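Local coordinates for mRNA nuclease HepT (Shewanella oneidensis MR-1, PDB 6M6U), which acts as the growth-inhibiting toxin of a type VII toxin-antitoxin system, cleaving mRNA and neutralised mostly through tri-AMPylation by its cognate antitoxin MntA, at residues Cys47-Ile51 and Met93-Arg97; Ala54-Asn58 and Ser72-Leu76; Arg18-Tyr23 and Leu35-Val39. All coordinates share one frame; numbering follows the deposited sequence.

Contact 1 (Cys47-Ile51 and Met93-Arg97)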
ATOM      1  N   CYS B  47     -35.193   2.268  33.890  1.00 53.04           N
ATOM      2  CA  CYS B  47     -33.871   2.884  33.899  1.00 53.97           C
ATOM      3  C   CYS B  47     -33.441   3.281  32.494  1.00 54.71           C
ATOM      4  O   CYS B  47     -32.914   4.381  32.287  1.00 56.85           O
ATOM      5  CB  CYS B  47     -32.847   1.935  34.522  1.00 57.02           C
ATOM      6  SG  CYS B  47     -32.989   1.752  36.311  1.00 66.87           S
ATOM      7  N   GLU B  48     -33.667   2.406  31.510  1.00 53.07           N
ATOM      8  CA  GLU B  48     -33.258   2.721  30.147  1.00 53.41           C
ATOM      9  C   GLU B  48     -34.058   3.889  29.589  1.00 51.57           C
ATOM     10  O   GLU B  48     -33.518   4.720  28.850  1.00 48.18           O
ATOM     11  CB  GLU B  48     -33.396   1.489  29.254  1.00 56.65           C
ATOM     12  CG  GLU B  48     -32.313   0.450  29.494  1.00 65.11           C
ATOM     13  CD  GLU B  48     -30.924   0.969  29.151  1.00 73.09           C
ATOM     14  OE1 GLU B  48     -30.784   1.695  28.140  1.00 75.36           O
ATOM     15  OE2 GLU B  48     -29.973   0.659  29.900  1.00 74.41           O
ATOM     16  N   ALA B  49     -35.339   3.983  29.943  1.00 48.79           N
ATOM     17  CA  ALA B  49     -36.126   5.129  29.500  1.00 50.48           C
ATOM     18  C   ALA B  49     -35.622   6.420  30.137  1.00 53.09           C
ATOM     19  O   ALA B  49     -35.571   7.465  29.476  1.00 54.51           O
ATOM     20  CB  ALA B  49     -37.604   4.902  29.809  1.00 51.64           C
ATOM     21  N   CYS B  50     -35.226   6.367  31.414  1.00 49.38           N
ATOM     22  CA  CYS B  50     -34.653   7.548  32.056  1.00 52.19           C
ATOM     23  C   CYS B  50     -33.310   7.914  31.445  1.00 53.01           C
ATOM     24  O   CYS B  50     -33.018   9.096  31.233  1.00 51.48           O
ATOM     25  CB  CYS B  50     -34.492   7.312  33.556  1.00 59.60           C
ATOM     26  SG  CYS B  50     -36.030   7.333  34.493  1.00 64.66           S
ATOM     27  N   ILE B  51     -32.474   6.910  31.171  1.00 53.76           N
ATOM     28  CA  ILE B  51     -31.163   7.162  30.589  1.00 49.92           C
ATOM     29  C   ILE B  51     -31.303   7.736  29.184  1.00 48.12           C
ATOM     30  O   ILE B  51     -30.555   8.641  28.793  1.00 46.84           O
ATOM     31  CB  ILE B  51     -30.330   5.868  30.606  1.00 50.49           C
ATOM     32  CG1 ILE B  51     -29.985   5.498  32.051  1.00 47.38           C
ATOM     33  CG2 ILE B  51     -29.063   6.020  29.763  1.00 47.84           C
ATOM     34  CD1 ILE B  51     -29.493   4.084  32.216  1.00 43.75           C
ATOM     35  N   MET B  93     -30.151   3.586  41.335  1.00 60.17           N
ATOM     36  CA  MET B  93     -31.092   2.734  40.612  1.00 57.76           C
ATOM     37  C   MET B  93     -30.386   1.939  39.519  1.00 59.62           C
ATOM     38  O   MET B  93     -30.548   0.715  39.420  1.00 64.14           O
ATOM     39  CB  MET B  93     -32.204   3.575  40.004  1.00 59.75           C
ATOM     40  CG  MET B  93     -33.220   4.087  40.988  1.00 68.06           C
ATOM     41  SD  MET B  93     -34.503   2.855  41.257  1.00 72.88           S
ATOM     42  CE  MET B  93     -35.911   3.921  41.532  1.00 74.45           C
ATOM     43  N   VAL B  94     -29.611   2.629  38.673  1.00 53.50           N
ATOM     44  CA  VAL B  94     -28.851   1.962  37.619  1.00 51.37           C
ATOM     45  C   VAL B  94     -27.951   0.887  38.211  1.00 54.00           C
ATOM     46  O   VAL B  94     -27.869  -0.232  37.690  1.00 57.82           O
ATOM     47  CB  VAL B  94     -28.036   2.992  36.812  1.00 50.95           C
ATOM     48  CG1 VAL B  94     -27.236   2.297  35.722  1.00 47.04           C
ATOM     49  CG2 VAL B  94     -28.950   4.054  36.216  1.00 50.43           C
ATOM     50  N   GLY B  95     -27.264   1.209  39.308  1.00 53.49           N
ATOM     51  CA  GLY B  95     -26.403   0.225  39.941  1.00 53.79           C
ATOM     52  C   GLY B  95     -27.167  -0.996  40.412  1.00 59.32           C
ATOM     53  O   GLY B  95     -26.689  -2.127  40.287  1.00 61.81           O
ATOM     54  N   LEU B  96     -28.368  -0.784  40.957  1.00 62.01           N
ATOM     55  CA  LEU B  96     -29.204  -1.910  41.356  1.00 61.01           C
ATOM     56  C   LEU B  96     -29.649  -2.716  40.144  1.00 62.05           C
ATOM     57  O   LEU B  96     -29.697  -3.952  40.197  1.00 60.74           O
ATOM     58  CB  LEU B  96     -30.417  -1.417  42.140  1.00 57.36           C
ATOM     59  CG  LEU B  96     -31.358  -2.524  42.618  1.00 60.73           C
ATOM     60  CD1 LEU B  96     -30.618  -3.496  43.531  1.00 58.62           C
ATOM     61  CD2 LEU B  96     -32.575  -1.933  43.325  1.00 62.00           C
ATOM     62  N   ARG B  97     -29.980  -2.031  39.044  1.00 59.18           N
ATOM     63  CA  ARG B  97     -30.328  -2.731  37.813  1.00 60.48           C
ATOM     64  C   ARG B  97     -29.197  -3.653  37.377  1.00 54.96           C
ATOM     65  O   ARG B  97     -29.429  -4.825  37.058  1.00 53.60           O
ATOM     66  CB  ARG B  97     -30.666  -1.731  36.705  1.00 65.27           C
ATOM     67  CG  ARG B  97     -30.717  -2.352  35.309  1.00 64.59           C
ATOM     68  CD  ARG B  97     -29.490  -1.977  34.487  1.00 62.51           C
ATOM     69  NE  ARG B  97     -29.749  -0.823  33.634  1.00 65.67           N
ATOM     70  CZ  ARG B  97     -28.807  -0.135  32.999  1.00 73.63           C
ATOM     71  NH1 ARG B  97     -27.529  -0.470  33.125  1.00 74.08           N
ATOM     72  NH2 ARG B  97     -29.141   0.899  32.238  1.00 80.75           N
TER
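Cys47 packs against Met93, Val94 and Arg97 where two long helices of the all-helical HEPN bundle meet. Segment 47-51 lies on helix 33-60 and segment 93-97 on helix 84-102. The segment axes run at 137° to each other, with a closest approach of 11.0 Å. Cys47 points at the partner helix. Its SG lies over the backbone there, 4.1 Å from Met93 O and 4.2 Å from Met93 CB. Phe123 of helix 120-131 also touches both Cys47 and Met93.

One residue on, Glu48 starts out alongside the partner helix, but its chain bends at chi2 and brings the carboxylate across to Arg97. OE2 of Glu48 and NH2 of Arg97 form a short salt bridge of 2.5 Å. The two side chains cross at about a right angle, yet their flat ends are nearly parallel, with carboxylate and guanidinium planes 23° apart. Arg97 is the first residue of the RX(4)HXY motif and an active-site residue by similarity to relatives. Its CG is anti to the backbone N (chi1 166°), and bends at chi2 and chi3 then carry the guanidinium over toward helix 33-60. Glu48 OE2 has a second partner, His113 of the MntA chain, and that histidine also packs on Arg97. The carboxylate therefore ties a predicted catalytic residue of the toxin to its antitoxin.

Further along, Ile51 meets Val94 tip to tip, with CD1 of Ile51 4.0 Å from CG2 of Val94. Phe73 and Ser69 of helix 69-78 touch both Ile51 and Val94. The same Ile51 CD1 comes within 3.2 Å of Arg97 NH2. Val94 CG1 sits over one face of the Arg97 guanidinium, offset toward its rim and 3.8 Å above the plane.

Contact 2 (Ala54-Asn58 and Ser72-Leu76)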
ATOM      1  N   ALA B  54     -31.979  11.344  29.468  1.00 42.94           N
ATOM      2  CA  ALA B  54     -30.760  12.049  29.846  1.00 45.71           C
ATOM      3  C   ALA B  54     -29.820  12.197  28.656  1.00 48.27           C
ATOM      4  O   ALA B  54     -29.355  13.303  28.353  1.00 49.55           O
ATOM      5  CB  ALA B  54     -30.072  11.310  30.992  1.00 45.68           C
ATOM      6  N   ASN B  55     -29.525  11.082  27.972  1.00 48.28           N
ATOM      7  CA  ASN B  55     -28.658  11.118  26.796  1.00 44.43           C
ATOM      8  C   ASN B  55     -29.185  12.093  25.751  1.00 49.27           C
ATOM      9  O   ASN B  55     -28.405  12.778  25.080  1.00 53.22           O
ATOM     10  CB  ASN B  55     -28.540   9.720  26.184  1.00 41.64           C
ATOM     11  CG  ASN B  55     -27.799   8.746  27.078  1.00 42.68           C
ATOM     12  OD1 ASN B  55     -27.009   9.147  27.935  1.00 40.93           O
ATOM     13  ND2 ASN B  55     -28.046   7.452  26.876  1.00 40.27           N
ATOM     14  N   HIS B  56     -30.508  12.155  25.596  1.00 47.46           N
ATOM     15  CA  HIS B  56     -31.111  13.043  24.608  1.00 50.01           C
ATOM     16  C   HIS B  56     -30.851  14.505  24.952  1.00 55.12           C
ATOM     17  O   HIS B  56     -30.399  15.284  24.103  1.00 51.68           O
ATOM     18  CB  HIS B  56     -32.610  12.755  24.518  1.00 53.02           C
ATOM     19  CG  HIS B  56     -33.375  13.728  23.677  1.00 56.16           C
ATOM     20  ND1 HIS B  56     -33.429  13.641  22.302  1.00 60.74           N
ATOM     21  CD2 HIS B  56     -34.142  14.792  24.017  1.00 54.74           C
ATOM     22  CE1 HIS B  56     -34.186  14.616  21.831  1.00 63.17           C
ATOM     23  NE2 HIS B  56     -34.632  15.327  22.851  1.00 60.54           N
ATOM     24  N   ILE B  57     -31.117  14.887  26.205  1.00 55.32           N
ATOM     25  CA  ILE B  57     -31.014  16.287  26.607  1.00 56.51           C
ATOM     26  C   ILE B  57     -29.564  16.760  26.571  1.00 60.03           C
ATOM     27  O   ILE B  57     -29.275  17.874  26.116  1.00 66.38           O
ATOM     28  CB  ILE B  57     -31.647  16.482  27.997  1.00 59.22           C
ATOM     29  CG1 ILE B  57     -33.159  16.259  27.922  1.00 56.20           C
ATOM     30  CG2 ILE B  57     -31.342  17.868  28.540  1.00 60.28           C
ATOM     31  CD1 ILE B  57     -33.814  16.089  29.263  1.00 58.55           C
ATOM     32  N   ASN B  58     -28.631  15.925  27.037  1.00 55.81           N
ATOM     33  CA  ASN B  58     -27.219  16.299  27.001  1.00 56.33           C
ATOM     34  C   ASN B  58     -26.747  16.559  25.574  1.00 63.54           C
ATOM     35  O   ASN B  58     -25.901  17.431  25.342  1.00 64.70           O
ATOM     36  CB  ASN B  58     -26.363  15.212  27.653  1.00 53.82           C
ATOM     37  CG  ASN B  58     -26.520  15.176  29.165  1.00 61.02           C
ATOM     38  OD1 ASN B  58     -26.570  16.220  29.822  1.00 64.00           O
ATOM     39  ND2 ASN B  58     -26.604  13.973  29.724  1.00 58.07           N
ATOM     40  N   SER B  72     -24.396  10.495  32.584  1.00 57.48           N
ATOM     41  CA  SER B  72     -25.423  11.268  31.897  1.00 54.95           C
ATOM     42  C   SER B  72     -26.349  11.957  32.889  1.00 57.51           C
ATOM     43  O   SER B  72     -26.798  13.081  32.643  1.00 57.61           O
ATOM     44  CB  SER B  72     -26.217  10.365  30.958  1.00 50.34           C
ATOM     45  OG  SER B  72     -27.004  11.139  30.073  1.00 55.06           O
ATOM     46  N   PHE B  73     -26.661  11.293  34.007  1.00 57.37           N
ATOM     47  CA  PHE B  73     -27.391  11.967  35.078  1.00 56.39           C
ATOM     48  C   PHE B  73     -26.516  13.010  35.757  1.00 58.99           C
ATOM     49  O   PHE B  73     -26.995  14.095  36.110  1.00 63.42           O
ATOM     50  CB  PHE B  73     -27.901  10.955  36.106  1.00 50.31           C
ATOM     51  CG  PHE B  73     -28.937  10.017  35.570  1.00 47.06           C
ATOM     52  CD1 PHE B  73     -30.111  10.503  35.021  1.00 47.06           C
ATOM     53  CD2 PHE B  73     -28.742   8.648  35.621  1.00 50.46           C
ATOM     54  CE1 PHE B  73     -31.073   9.643  34.528  1.00 50.44           C
ATOM     55  CE2 PHE B  73     -29.701   7.781  35.133  1.00 55.43           C
ATOM     56  CZ  PHE B  73     -30.870   8.280  34.586  1.00 55.16           C
ATOM     57  N   THR B  74     -25.232  12.694  35.954  1.00 58.27           N
ATOM     58  CA  THR B  74     -24.315  13.652  36.562  1.00 60.40           C
ATOM     59  C   THR B  74     -24.279  14.956  35.776  1.00 66.21           C
ATOM     60  O   THR B  74     -24.326  16.042  36.364  1.00 74.29           O
ATOM     61  CB  THR B  74     -22.915  13.047  36.665  1.00 59.58           C
ATOM     62  OG1 THR B  74     -22.945  11.909  37.534  1.00 66.65           O
ATOM     63  CG2 THR B  74     -21.929  14.065  37.210  1.00 58.04           C
ATOM     64  N   LEU B  75     -24.220  14.871  34.441  1.00 59.83           N
ATOM     65  CA  LEU B  75     -24.158  16.078  33.621  1.00 55.58           C
ATOM     66  C   LEU B  75     -25.438  16.900  33.733  1.00 54.59           C
ATOM     67  O   LEU B  75     -25.393  18.135  33.709  1.00 55.41           O
ATOM     68  CB  LEU B  75     -23.880  15.726  32.160  1.00 54.03           C
ATOM     69  CG  LEU B  75     -22.473  15.211  31.824  1.00 61.83           C
ATOM     70  CD1 LEU B  75     -22.336  14.960  30.326  1.00 61.81           C
ATOM     71  CD2 LEU B  75     -21.401  16.188  32.294  1.00 66.56           C
ATOM     72  N   LEU B  76     -26.594  16.239  33.836  1.00 51.93           N
ATOM     73  CA  LEU B  76     -27.840  16.977  34.038  1.00 56.71           C
ATOM     74  C   LEU B  76     -27.829  17.728  35.363  1.00 61.55           C
ATOM     75  O   LEU B  76     -28.368  18.838  35.462  1.00 61.70           O
ATOM     76  CB  LEU B  76     -29.040  16.035  33.984  1.00 53.25           C
ATOM     77  CG  LEU B  76     -29.297  15.269  32.685  1.00 54.38           C
ATOM     78  CD1 LEU B  76     -30.415  14.264  32.900  1.00 52.96           C
ATOM     79  CD2 LEU B  76     -29.649  16.229  31.554  1.00 56.70           C
TER
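Ser72 and Asn58 face each other across two helices of the HEPN bundle, and their polar ends meet between the helices. Segment 54-58 is on helix 33-60 and segment 72-76 on the short helix 69-78. A chi1 of -167° swings the Ser72 hydroxyl to the side away from the main-chain nitrogen, which sets OG between Asn55 and Asn58. OG donates to Asn55 OD1 at 2.9 Å, approaching from 31° out of the carbonyl plane. Asn58 ND2 gives its better bond to the main chain: it reaches Ser72 O at 3.1 Å with an N-H...O angle of 162°. This oxygen lies in the amide plane of Asn58, and the N-H arrives on a lone pair in the carbonyl plane. A second, weak bond runs from Asn58 ND2 to Ser72 OG.

The other branch of the Asn58 amide is turned to carbon. OD1 lies 3.5 Å from Leu76 CD2 and 3.6 Å from Leu75 CB. Leu76 spreads its two methyls over the first helix. CD1 packs 3.5 Å from Ala54 CB. The Leu76 side chain crosses that of Ile57 at about a right angle, with CD2 of Leu76 3.8 Å from CG2 of Ile57. Ala54 CB also touches Phe73 CE1 at 4.0 Å.

Ser72 O takes a weak helical bond from Leu76 N as well as the bond from Asn58, so the asparagine amide helps satisfy a buried carbonyl. Asn55 OD1 likewise has two donors, the second being Gln112 NE2 of the MntA chain. The bond from Ser72 OG to Asn55 OD1 thus leads to the antitoxin interface, and Asn58 adds a weak link to it while holding Ser72 O.

Contact 3 (Arg18-Tyr23 and Leu35-Val39)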
ATOM      1  N   ARG B  18     -46.606  -1.757  35.652  1.00 70.21           N
ATOM      2  CA  ARG B  18     -46.277  -3.173  35.522  1.00 67.51           C
ATOM      3  C   ARG B  18     -45.581  -3.699  36.773  1.00 67.91           C
ATOM      4  O   ARG B  18     -45.802  -4.850  37.167  1.00 68.25           O
ATOM      5  CB  ARG B  18     -45.401  -3.403  34.287  1.00 67.03           C
ATOM      6  CG  ARG B  18     -46.168  -3.437  32.975  1.00 66.14           C
ATOM      7  CD  ARG B  18     -47.113  -4.624  32.940  1.00 68.73           C
ATOM      8  NE  ARG B  18     -46.394  -5.892  33.033  1.00 71.09           N
ATOM      9  CZ  ARG B  18     -46.908  -7.010  33.537  1.00 70.52           C
ATOM     10  NH1 ARG B  18     -48.148  -7.021  34.007  1.00 70.47           N
ATOM     11  NH2 ARG B  18     -46.179  -8.118  33.579  1.00 67.15           N
ATOM     12  N   ILE B  19     -44.757  -2.873  37.421  1.00 69.73           N
ATOM     13  CA  ILE B  19     -44.075  -3.300  38.641  1.00 71.48           C
ATOM     14  C   ILE B  19     -45.053  -3.357  39.809  1.00 70.13           C
ATOM     15  O   ILE B  19     -45.077  -4.332  40.569  1.00 70.18           O
ATOM     16  CB  ILE B  19     -42.883  -2.377  38.955  1.00 64.79           C
ATOM     17  CG1 ILE B  19     -41.752  -2.592  37.943  1.00 61.13           C
ATOM     18  CG2 ILE B  19     -42.383  -2.603  40.381  1.00 58.73           C
ATOM     19  CD1 ILE B  19     -40.970  -1.338  37.610  1.00 54.68           C
ATOM     20  N   GLN B  20     -45.871  -2.313  39.972  1.00 69.70           N
ATOM     21  CA  GLN B  20     -46.853  -2.307  41.054  1.00 68.08           C
ATOM     22  C   GLN B  20     -47.863  -3.438  40.893  1.00 73.60           C
ATOM     23  O   GLN B  20     -48.252  -4.078  41.877  1.00 75.23           O
ATOM     24  CB  GLN B  20     -47.557  -0.954  41.111  1.00 66.19           C
ATOM     25  CG  GLN B  20     -46.662   0.166  41.622  1.00 67.80           C
ATOM     26  CD  GLN B  20     -47.160   1.546  41.241  1.00 74.52           C
ATOM     27  OE1 GLN B  20     -48.040   1.692  40.391  1.00 80.90           O
ATOM     28  NE2 GLN B  20     -46.593   2.570  41.868  1.00 73.78           N
ATOM     29  N   GLN B  21     -48.282  -3.710  39.657  1.00 75.98           N
ATOM     30  CA  GLN B  21     -49.277  -4.752  39.423  1.00 77.56           C
ATOM     31  C   GLN B  21     -48.699  -6.144  39.662  1.00 75.95           C
ATOM     32  O   GLN B  21     -49.360  -7.002  40.256  1.00 76.18           O
ATOM     33  CB  GLN B  21     -49.825  -4.630  38.002  1.00 82.04           C
ATOM     34  CG  GLN B  21     -50.757  -5.745  37.576  1.00 89.64           C
ATOM     35  CD  GLN B  21     -51.582  -5.362  36.362  1.00 95.52           C
ATOM     36  OE1 GLN B  21     -51.931  -6.209  35.538  1.00 98.31           O
ATOM     37  NE2 GLN B  21     -51.899  -4.072  36.254  1.00 96.63           N
ATOM     38  N   VAL B  22     -47.467  -6.385  39.209  1.00 78.24           N
ATOM     39  CA  VAL B  22     -46.873  -7.712  39.338  1.00 72.80           C
ATOM     40  C   VAL B  22     -46.433  -7.975  40.772  1.00 69.83           C
ATOM     41  O   VAL B  22     -46.531  -9.104  41.268  1.00 67.44           O
ATOM     42  CB  VAL B  22     -45.708  -7.865  38.341  1.00 69.78           C
ATOM     43  CG1 VAL B  22     -44.879  -9.104  38.656  1.00 66.55           C
ATOM     44  CG2 VAL B  22     -46.243  -7.945  36.922  1.00 69.95           C
ATOM     45  N   TYR B  23     -45.951  -6.942  41.468  1.00 69.32           N
ATOM     46  CA  TYR B  23     -45.506  -7.120  42.846  1.00 71.00           C
ATOM     47  C   TYR B  23     -46.683  -7.227  43.811  1.00 72.81           C
ATOM     48  O   TYR B  23     -46.552  -7.854  44.869  1.00 70.31           O
ATOM     49  CB  TYR B  23     -44.567  -5.975  43.249  1.00 71.85           C
ATOM     50  CG  TYR B  23     -44.129  -5.993  44.699  1.00 76.85           C
ATOM     51  CD1 TYR B  23     -43.021  -6.729  45.106  1.00 77.58           C
ATOM     52  CD2 TYR B  23     -44.820  -5.263  45.661  1.00 80.89           C
ATOM     53  CE1 TYR B  23     -42.622  -6.745  46.433  1.00 80.14           C
ATOM     54  CE2 TYR B  23     -44.430  -5.274  46.985  1.00 84.01           C
ATOM     55  CZ  TYR B  23     -43.332  -6.015  47.365  1.00 86.33           C
ATOM     56  OH  TYR B  23     -42.951  -6.022  48.687  1.00 92.80           O
ATOM     57  N   LEU B  35     -41.976 -13.553  39.401  1.00 67.53           N
ATOM     58  CA  LEU B  35     -42.343 -12.186  39.765  1.00 64.23           C
ATOM     59  C   LEU B  35     -41.116 -11.309  39.948  1.00 57.93           C
ATOM     60  O   LEU B  35     -41.175 -10.107  39.675  1.00 58.85           O
ATOM     61  CB  LEU B  35     -43.177 -12.154  41.045  1.00 63.73           C
ATOM     62  CG  LEU B  35     -44.269 -13.204  41.261  1.00 69.52           C
ATOM     63  CD1 LEU B  35     -44.823 -13.073  42.679  1.00 72.54           C
ATOM     64  CD2 LEU B  35     -45.383 -13.079  40.231  1.00 70.77           C
ATOM     65  N   GLN B  36     -40.011 -11.881  40.428  1.00 55.70           N
ATOM     66  CA  GLN B  36     -38.766 -11.126  40.519  1.00 57.36           C
ATOM     67  C   GLN B  36     -38.249 -10.773  39.129  1.00 58.41           C
ATOM     68  O   GLN B  36     -37.894  -9.619  38.863  1.00 58.30           O
ATOM     69  CB  GLN B  36     -37.727 -11.924  41.309  1.00 54.79           C
ATOM     70  CG  GLN B  36     -38.137 -12.166  42.759  1.00 55.57           C
ATOM     71  CD  GLN B  36     -37.405 -13.327  43.396  1.00 56.83           C
ATOM     72  OE1 GLN B  36     -36.259 -13.613  43.061  1.00 58.86           O
ATOM     73  NE2 GLN B  36     -38.070 -14.005  44.325  1.00 62.35           N
ATOM     74  N   ASP B  37     -38.224 -11.757  38.227  1.00 56.40           N
ATOM     75  CA  ASP B  37     -37.836 -11.514  36.841  1.00 54.52           C
ATOM     76  C   ASP B  37     -38.630 -10.363  36.232  1.00 55.18           C
ATOM     77  O   ASP B  37     -38.064  -9.479  35.578  1.00 52.17           O
ATOM     78  CB  ASP B  37     -38.035 -12.787  36.017  1.00 55.59           C
ATOM     79  CG  ASP B  37     -37.069 -13.897  36.401  1.00 61.61           C
ATOM     80  OD1 ASP B  37     -36.070 -13.615  37.099  1.00 66.33           O
ATOM     81  OD2 ASP B  37     -37.304 -15.053  35.986  1.00 62.41           O
ATOM     82  N   SER B  38     -39.947 -10.350  36.451  1.00 55.71           N
ATOM     83  CA  SER B  38     -40.790  -9.339  35.820  1.00 55.08           C
ATOM     84  C   SER B  38     -40.583  -7.965  36.446  1.00 55.55           C
ATOM     85  O   SER B  38     -40.597  -6.949  35.742  1.00 53.85           O
ATOM     86  CB  SER B  38     -42.259  -9.750  35.904  1.00 54.41           C
ATOM     87  OG  SER B  38     -43.083  -8.764  35.309  1.00 55.99           O
ATOM     88  N   VAL B  39     -40.405  -7.907  37.767  1.00 56.23           N
ATOM     89  CA  VAL B  39     -40.106  -6.631  38.413  1.00 54.71           C
ATOM     90  C   VAL B  39     -38.746  -6.118  37.962  1.00 51.04           C
ATOM     91  O   VAL B  39     -38.584  -4.938  37.627  1.00 49.50           O
ATOM     92  CB  VAL B  39     -40.176  -6.774  39.944  1.00 55.63           C
ATOM     93  CG1 VAL B  39     -39.597  -5.536  40.622  1.00 49.97           C
ATOM     94  CG2 VAL B  39     -41.616  -7.016  40.396  1.00 59.88           C
TER
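The guanidinium of Arg18 approaches Ser38, with NH2 3.6 Å from OG and no hydrogen bond between them. The Arg18 chain, folded at chi2 and chi3 (both near -60°), curls round to bring NH2 to this hydroxyl. The other flat group, the Tyr23 ring, turns to parts of the fold beyond the two segments. It meets the Phe29 ring with the planes at about 60°. The Tyr23 side chain also packs on Val113 and Val116 of helix 109-118. The contact is the closed end of an antiparallel helical hairpin, in which helix 3-23 turns back into helix 33-60. Their segment axes run at 170° and come within 9.4 Å.

Arg18 and Ser38 find their stronger partner in the second subunit. Asp37 OD2 of that neighbouring subunit forms an intersubunit salt bridge with Arg18 NH2 and is hydrogen-bonded to Ser38 OG. Asp37 of this chain makes the same pair of contacts to Arg18 and Ser38 of the second subunit. The hairpin thus contributes a reciprocal polar patch to the interface between two HepT subunits.

Below the polar ends the packing is aliphatic. Val22 points at the partner helix. Both its methyls meet Ser38, CG2 of Val22 at 3.6 Å from Ser38 OG. CG1 also reaches Leu35 CB and Val39 CG2, at 4.2 Å each. Tyr23 joins through its base, where CB is 4.2 Å from that same Val39 CG2. Gln36 faces away, and its OE1 is hydrogen-bonded to OH of Tyr104, the tyrosine that MntA tri-AMPylates, unmodified here.

Ile19 and Val39 side chains cross at about a right angle. CG2 of Ile19 is 4.1 Å from Val39 CG1, and CG1 of Ile19 is 4.0 Å from the backbone oxygen of Val39.

All three contacts use helix 33-60, which meets a different helix in each. The centre of contact 1 lies about 4 Å from the centre of the chain. This contact holds Arg97, whose side chain is about 5 Å from that of His102, the other predicted active-site residue. Contact 2 is nested in the chain loop that contact 1 closes. Their centres are about 13 Å apart, and Phe73 joins them: its CE2 lies 3.8 Å from Ile51 CG1. Contact 3 is separate, about 16 Å from contact 1 and 28 Å from contact 2, centre to centre. Contacts 1 and 2 both touch MntA. Contact 3 lies at the interface with a second HepT subunit, which contact 1 also touches through Glu48.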